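Local coordinates for dihydrophenazinedicarboxylate synthase (Burkholderia, PDB 4HMW), which uses FMN and molecular oxygen to catalyse several oxidations in the terminal steps of biosynthesis of the antibiotic phenazine, at residues V46-L52 with L101-T107. Coordinates in Å, arbitrary orientation, origin at the centre of the assembly. Where two conformers were deposited one is given. Residues are numbered along the deposited sequence.
Sequences VREPKAL and LLYWRET
The loop and turn leading into strand 51-57 lie against the end of its antiparallel neighbour, strand 97-104, with side chains and waters bridging the gap. CA atoms of Leu52 and Leu102 lie 5.1 Å apart, Pro49 and Trp104 6.5 Å, Val46 and Glu106 6.0 Å. Residues 48-51 form a type I turn; Glu48, its first residue, has positive phi (49/62), and Pro49, its ring fixing phi at -66°, suits the second position. Trp104, with chi1 m, donates from NE1 to Pro49 O (2.9 Å); Val46 CG1 packs 3.8 Å from Trp104 CD1. Glu106 (chi1 m, chi2 92°) reaches back: OE2 accepts from Arg47 N (2.9 Å), while water 1 donates to Glu106 OE1 (2.8 Å) and Arg47 O (2.9 Å). Water 2 donates to Ala51 O (2.8 Å) and Pro49 O (3.2 Å), accepting from Tyr103 N (3.2 Å); water 3 joins two acceptors, Ala51 O and Leu101 O (2.8 Å each). Leucines suit the buried end: Leu52 (t, p) CD1 meets Leu102 (m, t) CD2 at 3.7 Å. Glu48 OE1 hydrogen-bonds Tyr103 OH of the second subunit, and Tyr103 OH of this chain pairs with that subunit's Glu48 OE1; this chain's Glu48 and Tyr103 touch different FMN molecules, at the dimer-interface flavin sites of the pyridoxamine 5'-phosphate oxidase fold.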
# COMPACT_ATOMS: atom_id res chain seq x y z
N VAL B 46 -8.63 -9.09 13.13
CA VAL B 46 -8.12 -8.70 11.82
C VAL B 46 -6.99 -9.64 11.36
O VAL B 46 -6.05 -9.91 12.11
CB VAL B 46 -7.60 -7.25 11.85
CG1 VAL B 46 -6.83 -6.92 10.56
CG2 VAL B 46 -8.76 -6.26 12.08
N ARG B 47 -7.09 -10.13 10.13
CA ARG B 47 -6.03 -10.97 9.55
C ARG B 47 -4.83 -10.12 9.09
O ARG B 47 -5.00 -9.19 8.30
CB ARG B 47 -6.56 -11.76 8.35
CG ARG B 47 -5.57 -12.74 7.77
CD ARG B 47 -6.20 -13.63 6.74
NE ARG B 47 -5.30 -14.70 6.33
CZ ARG B 47 -5.67 -15.72 5.58
NH1 ARG B 47 -6.92 -15.81 5.18
NH2 ARG B 47 -4.78 -16.65 5.23
N GLU B 48 -3.64 -10.46 9.60
CA GLU B 48 -2.38 -9.78 9.26
C GLU B 48 -2.51 -8.25 9.35
O GLU B 48 -2.34 -7.53 8.33
CB GLU B 48 -1.87 -10.16 7.86
CG GLU B 48 -1.34 -11.60 7.78
CD GLU B 48 -0.79 -11.96 6.39
OE1 GLU B 48 -0.11 -11.11 5.74
OE2 GLU B 48 -1.05 -13.10 5.96
N PRO B 49 -2.80 -7.75 10.55
CA PRO B 49 -2.98 -6.30 10.70
C PRO B 49 -1.69 -5.52 10.44
O PRO B 49 -1.77 -4.35 10.10
CB PRO B 49 -3.46 -6.15 12.16
CG PRO B 49 -2.98 -7.36 12.87
CD PRO B 49 -3.00 -8.47 11.83
N LYS B 50 -0.53 -6.15 10.56
CA LYS B 50 0.74 -5.42 10.48
C LYS B 50 1.33 -5.39 9.08
O LYS B 50 2.46 -4.91 8.90
CB LYS B 50 1.77 -6.02 11.48
CG LYS B 50 1.29 -5.98 12.94
CD LYS B 50 2.41 -6.22 13.95
CE LYS B 50 2.99 -7.62 13.85
NZ LYS B 50 4.40 -7.68 14.33
N ALA B 51 0.57 -5.88 8.10
CA ALA B 51 1.02 -5.86 6.70
C ALA B 51 0.94 -4.45 6.14
O ALA B 51 -0.13 -3.95 5.75
CB ALA B 51 0.21 -6.82 5.84
N LEU B 52 2.08 -3.80 6.09
CA LEU B 52 2.17 -2.41 5.73
C LEU B 52 2.58 -2.28 4.26
O LEU B 52 3.61 -2.85 3.83
CB LEU B 52 3.26 -1.79 6.63
CG LEU B 52 3.52 -0.28 6.53
CD1 LEU B 52 2.40 0.48 7.19
CD2 LEU B 52 4.86 0.11 7.14
N LEU B 101 1.05 2.21 4.45
CA LEU B 101 -0.40 2.18 4.55
C LEU B 101 -0.83 0.85 5.16
O LEU B 101 -0.44 -0.21 4.68
CB LEU B 101 -1.03 2.35 3.16
CG LEU B 101 -2.57 2.44 3.14
CD1 LEU B 101 -3.00 3.74 3.79
CD2 LEU B 101 -3.11 2.35 1.69
N LEU B 102 -1.65 0.92 6.20
CA LEU B 102 -2.34 -0.26 6.77
C LEU B 102 -3.79 -0.19 6.36
O LEU B 102 -4.37 0.89 6.34
CB LEU B 102 -2.27 -0.23 8.31
CG LEU B 102 -0.90 -0.29 8.95
CD1 LEU B 102 -0.92 -0.08 10.49
CD2 LEU B 102 -0.25 -1.61 8.58
N TYR B 103 -4.37 -1.34 6.04
CA TYR B 103 -5.78 -1.38 5.68
C TYR B 103 -6.36 -2.66 6.17
O TYR B 103 -5.89 -3.75 5.80
CB TYR B 103 -6.04 -1.23 4.16
CG TYR B 103 -7.49 -1.49 3.78
CD1 TYR B 103 -8.51 -0.85 4.48
CD2 TYR B 103 -7.83 -2.31 2.69
CE1 TYR B 103 -9.84 -1.08 4.16
CE2 TYR B 103 -9.17 -2.54 2.35
CZ TYR B 103 -10.17 -1.93 3.10
OH TYR B 103 -11.48 -2.16 2.81
N TRP B 104 -7.39 -2.52 6.98
CA TRP B 104 -8.06 -3.64 7.65
C TRP B 104 -9.48 -3.79 7.13
O TRP B 104 -10.37 -3.04 7.51
CB TRP B 104 -8.06 -3.41 9.15
CG TRP B 104 -6.70 -3.18 9.72
CD1 TRP B 104 -5.50 -3.66 9.26
CD2 TRP B 104 -6.39 -2.38 10.88
NE1 TRP B 104 -4.47 -3.21 10.07
CE2 TRP B 104 -4.99 -2.42 11.07
CE3 TRP B 104 -7.17 -1.61 11.75
CZ2 TRP B 104 -4.35 -1.74 12.10
CZ3 TRP B 104 -6.54 -0.94 12.79
CH2 TRP B 104 -5.14 -0.98 12.94
N ARG B 105 -9.69 -4.77 6.26
CA ARG B 105 -10.98 -4.96 5.62
C ARG B 105 -12.07 -5.24 6.66
O ARG B 105 -13.23 -4.82 6.49
CB ARG B 105 -10.91 -6.15 4.63
CG ARG B 105 -10.08 -5.85 3.41
CD ARG B 105 -9.43 -7.12 2.83
NE ARG B 105 -8.90 -6.96 1.48
CZ ARG B 105 -7.71 -6.43 1.21
NH1 ARG B 105 -6.94 -6.01 2.20
NH2 ARG B 105 -7.28 -6.35 -0.04
N GLU B 106 -11.70 -5.92 7.74
CA GLU B 106 -12.69 -6.38 8.72
C GLU B 106 -13.35 -5.24 9.49
O GLU B 106 -14.49 -5.36 9.87
CB GLU B 106 -12.06 -7.37 9.72
CG GLU B 106 -11.60 -8.68 9.13
CD GLU B 106 -10.14 -8.67 8.69
OE1 GLU B 106 -9.58 -7.58 8.39
OE2 GLU B 106 -9.54 -9.79 8.66
N THR B 107 -12.62 -4.15 9.71
CA THR B 107 -13.13 -3.01 10.44
C THR B 107 -13.29 -1.75 9.62
O THR B 107 -13.69 -0.72 10.15
CB THR B 107 -12.20 -2.65 11.59
OG1 THR B 107 -10.92 -2.31 11.04
CG2 THR B 107 -12.02 -3.84 12.57
O HOH W 1 -7.29 -8.20 6.92
O HOH W 2 -2.58 -3.82 7.00
O HOH W 3 -1.53 -2.61 3.69